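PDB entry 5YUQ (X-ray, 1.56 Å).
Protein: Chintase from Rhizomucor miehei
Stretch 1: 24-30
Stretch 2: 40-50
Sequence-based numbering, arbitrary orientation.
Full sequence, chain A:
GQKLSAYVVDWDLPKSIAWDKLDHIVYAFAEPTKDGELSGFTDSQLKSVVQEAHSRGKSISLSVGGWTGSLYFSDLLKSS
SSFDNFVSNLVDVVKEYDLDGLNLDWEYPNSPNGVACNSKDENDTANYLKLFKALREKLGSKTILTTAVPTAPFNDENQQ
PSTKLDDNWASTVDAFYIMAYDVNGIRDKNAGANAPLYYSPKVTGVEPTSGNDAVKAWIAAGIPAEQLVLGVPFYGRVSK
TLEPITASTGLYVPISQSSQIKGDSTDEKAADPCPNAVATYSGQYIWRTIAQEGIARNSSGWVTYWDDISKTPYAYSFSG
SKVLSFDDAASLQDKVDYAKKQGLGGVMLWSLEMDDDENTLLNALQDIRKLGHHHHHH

Stretch 1 (24-30) HIVYAFA
Stretch 2 (40-50) GFTDSQLKSVV

The contact is built around one aromatic ring. Tyr27, buried on the strand 24-30 and pointing toward the helix 43-50, gives up more area to the partner stretch than any other residue here. With chi1 at t (-169°) and chi2 near -76°, its ring offers one face to Leu46, whose CD1 lies 3.9 Å from the centroid of the Tyr27 ring, 19° off the normal, a CH-pi contact. Leu46 starts sideways from its CA, but its t, p rotamer (-176°, 52°) brings the end of the chain inward. Round the ring edge, Val49 CG2 (chi1 t) lies 4.2 Å from Tyr27 CE2, and Phe41 CB 4.4 Å from Tyr27 CE1. Farther along, Ile25 (m, m) sets CG2 4.5 Å from Val49 CG1.

Strand (phi -150 to -94, psi 115 to 150) and helix (phi -71 to -46, psi -54 to -33) run nearly antiparallel, at 170°, with axes 10.6 Å apart at closest approach. The CA register is: Ile25 CA 9.0 Å from Val50 CA, Tyr27 CA 7.6 Å from Leu46 CA, Ala30 CA 5.6 Å from Gly40 CA. Ile25 and Tyr27 point toward the other stretch; Ala28 and Phe29, joined by a cis peptide, both point away. The helix opens after the N-cap residue Thr42, whose O accepts from Leu46 N at 3.0 Å.

At the loop end, Phe41, extended (-129/167) with chi1 p (68°), brings CD1 to 3.7 Å from Ala30 CB. Gly40 turns at 80/10, a positive phi that favours glycine. Water 1 accepts from Phe29 N at 3.0 Å and lies 2.9 Å from Gly40 O, linking the two backbones.

The polar edge also includes the phenol: Gln45 (m, t), pointing toward the strand as Val49 does one turn later, donates from NE2 to Tyr27 OH at 3.1 Å (N-H...O angle 155°), so the ring packs while its hydroxyl is satisfied, with a further bond elsewhere in the structure.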

# COMPACT_ATOMS: atom_id res chain seq x y z
N HIS A 24 -5.26 -6.58 13.27
CA HIS A 24 -3.87 -6.18 13.29
C HIS A 24 -3.79 -4.71 12.89
O HIS A 24 -4.36 -4.32 11.88
CB HIS A 24 -3.12 -7.07 12.27
CG HIS A 24 -1.65 -6.83 12.19
ND1 HIS A 24 -0.94 -7.07 11.03
CD2 HIS A 24 -0.74 -6.43 13.11
CE1 HIS A 24 0.34 -6.81 11.24
NE2 HIS A 24 0.49 -6.42 12.50
N ILE A 25 -3.11 -3.91 13.70
CA ILE A 25 -2.87 -2.51 13.34
C ILE A 25 -1.44 -2.40 12.85
O ILE A 25 -0.54 -2.97 13.47
CB ILE A 25 -3.06 -1.56 14.54
CG1 ILE A 25 -4.53 -1.50 14.96
CG2 ILE A 25 -2.58 -0.15 14.19
CD1 ILE A 25 -5.45 -0.85 13.95
N VAL A 26 -1.23 -1.72 11.73
CA VAL A 26 0.11 -1.49 11.21
C VAL A 26 0.36 0.00 11.24
O VAL A 26 -0.31 0.76 10.56
CB VAL A 26 0.28 -2.05 9.79
CG1 VAL A 26 1.75 -2.09 9.42
CG2 VAL A 26 -0.30 -3.45 9.71
N TYR A 27 1.31 0.42 12.07
CA TYR A 27 1.51 1.83 12.36
C TYR A 27 2.59 2.41 11.44
O TYR A 27 3.74 2.01 11.50
CB TYR A 27 1.90 2.01 13.83
CG TYR A 27 1.87 3.44 14.31
CD1 TYR A 27 2.88 4.33 13.97
CD2 TYR A 27 0.84 3.89 15.11
CE1 TYR A 27 2.85 5.64 14.40
CE2 TYR A 27 0.80 5.20 15.56
CZ TYR A 27 1.82 6.06 15.21
OH TYR A 27 1.77 7.36 15.65
N ALA A 28 2.20 3.37 10.60
CA ALA A 28 3.08 3.93 9.58
C ALA A 28 3.41 5.39 9.87
O ALA A 28 2.51 6.14 10.23
CB ALA A 28 2.39 3.83 8.23
N PHE A 29 4.67 5.84 9.74
CA PHE A 29 5.84 5.03 9.41
C PHE A 29 6.99 5.43 10.33
O PHE A 29 7.09 6.59 10.74
CB PHE A 29 6.34 5.36 7.99
CG PHE A 29 5.50 4.79 6.88
CD1 PHE A 29 5.48 3.42 6.64
CD2 PHE A 29 4.75 5.63 6.06
CE1 PHE A 29 4.71 2.90 5.61
CE2 PHE A 29 3.98 5.12 5.04
CZ PHE A 29 3.95 3.75 4.82
N ALA A 30 7.87 4.49 10.64
CA ALA A 30 9.19 4.82 11.16
C ALA A 30 10.10 4.87 9.94
O ALA A 30 10.08 3.96 9.12
CB ALA A 30 9.66 3.78 12.14
N GLY A 40 10.83 10.05 12.38
CA GLY A 40 9.64 10.40 11.64
C GLY A 40 8.30 9.96 12.20
O GLY A 40 7.28 10.07 11.52
N PHE A 41 8.29 9.44 13.43
CA PHE A 41 7.03 9.11 14.08
C PHE A 41 6.96 9.72 15.47
O PHE A 41 7.96 10.18 16.01
CB PHE A 41 6.81 7.59 14.13
CG PHE A 41 7.76 6.87 15.04
CD1 PHE A 41 9.03 6.51 14.61
CD2 PHE A 41 7.37 6.54 16.33
CE1 PHE A 41 9.90 5.84 15.45
CE2 PHE A 41 8.23 5.87 17.18
CZ PHE A 41 9.50 5.52 16.74
N THR A 42 5.76 9.71 16.04
CA THR A 42 5.50 10.39 17.29
C THR A 42 5.48 9.37 18.42
O THR A 42 4.58 8.53 18.49
CB THR A 42 4.16 11.14 17.21
OG1 THR A 42 4.18 11.99 16.05
CG2 THR A 42 3.93 11.99 18.46
N ASP A 43 6.48 9.47 19.29
CA ASP A 43 6.63 8.57 20.44
C ASP A 43 5.35 8.34 21.22
O ASP A 43 4.94 7.20 21.43
CB ASP A 43 7.71 9.11 21.38
CG ASP A 43 7.83 8.30 22.65
OD1 ASP A 43 8.26 7.13 22.58
OD2 ASP A 43 7.48 8.82 23.74
N SER A 44 4.70 9.43 21.64
CA SER A 44 3.54 9.31 22.52
C SER A 44 2.36 8.69 21.80
O SER A 44 1.56 7.99 22.40
CB SER A 44 3.16 10.67 23.08
OG SER A 44 2.88 11.60 22.04
N GLN A 45 2.24 8.96 20.50
CA GLN A 45 1.16 8.35 19.73
C GLN A 45 1.34 6.85 19.62
O GLN A 45 0.39 6.09 19.82
CB GLN A 45 1.06 8.98 18.34
CG GLN A 45 0.53 10.39 18.36
CD GLN A 45 0.46 11.02 16.99
OE1 GLN A 45 0.21 12.21 16.85
NE2 GLN A 45 0.68 10.22 15.95
N LEU A 46 2.55 6.41 19.28
CA LEU A 46 2.79 4.98 19.15
C LEU A 46 2.54 4.28 20.48
O LEU A 46 1.89 3.24 20.52
CB LEU A 46 4.20 4.69 18.64
CG LEU A 46 4.52 3.20 18.39
CD1 LEU A 46 3.45 2.58 17.49
CD2 LEU A 46 5.89 3.05 17.76
N LYS A 47 3.04 4.84 21.58
CA LYS A 47 2.81 4.23 22.88
C LYS A 47 1.33 4.19 23.24
O LYS A 47 0.85 3.19 23.77
CB LYS A 47 3.63 4.93 23.97
CG LYS A 47 5.12 4.80 23.74
CD LYS A 47 5.94 4.74 25.01
CE LYS A 47 7.37 4.31 24.68
NZ LYS A 47 8.31 4.58 25.80
N SER A 48 0.61 5.27 22.95
CA SER A 48 -0.82 5.29 23.20
C SER A 48 -1.55 4.20 22.41
O SER A 48 -2.36 3.47 22.96
CB SER A 48 -1.41 6.66 22.86
OG SER A 48 -2.81 6.56 22.68
N VAL A 49 -1.24 4.09 21.12
CA VAL A 49 -1.94 3.13 20.28
C VAL A 49 -1.58 1.69 20.61
O VAL A 49 -2.44 0.82 20.58
CB VAL A 49 -1.71 3.42 18.76
CG1 VAL A 49 -2.43 2.38 17.90
CG2 VAL A 49 -2.23 4.81 18.44
N VAL A 50 -0.31 1.44 20.95
CA VAL A 50 0.08 0.10 21.39
C VAL A 50 -0.68 -0.31 22.64
O VAL A 50 -1.20 -1.43 22.74
CB VAL A 50 1.60 -0.01 21.65
CG1 VAL A 50 1.93 -1.34 22.30
CG2 VAL A 50 2.37 0.12 20.34
O HOH W 1 5.38 8.74 9.77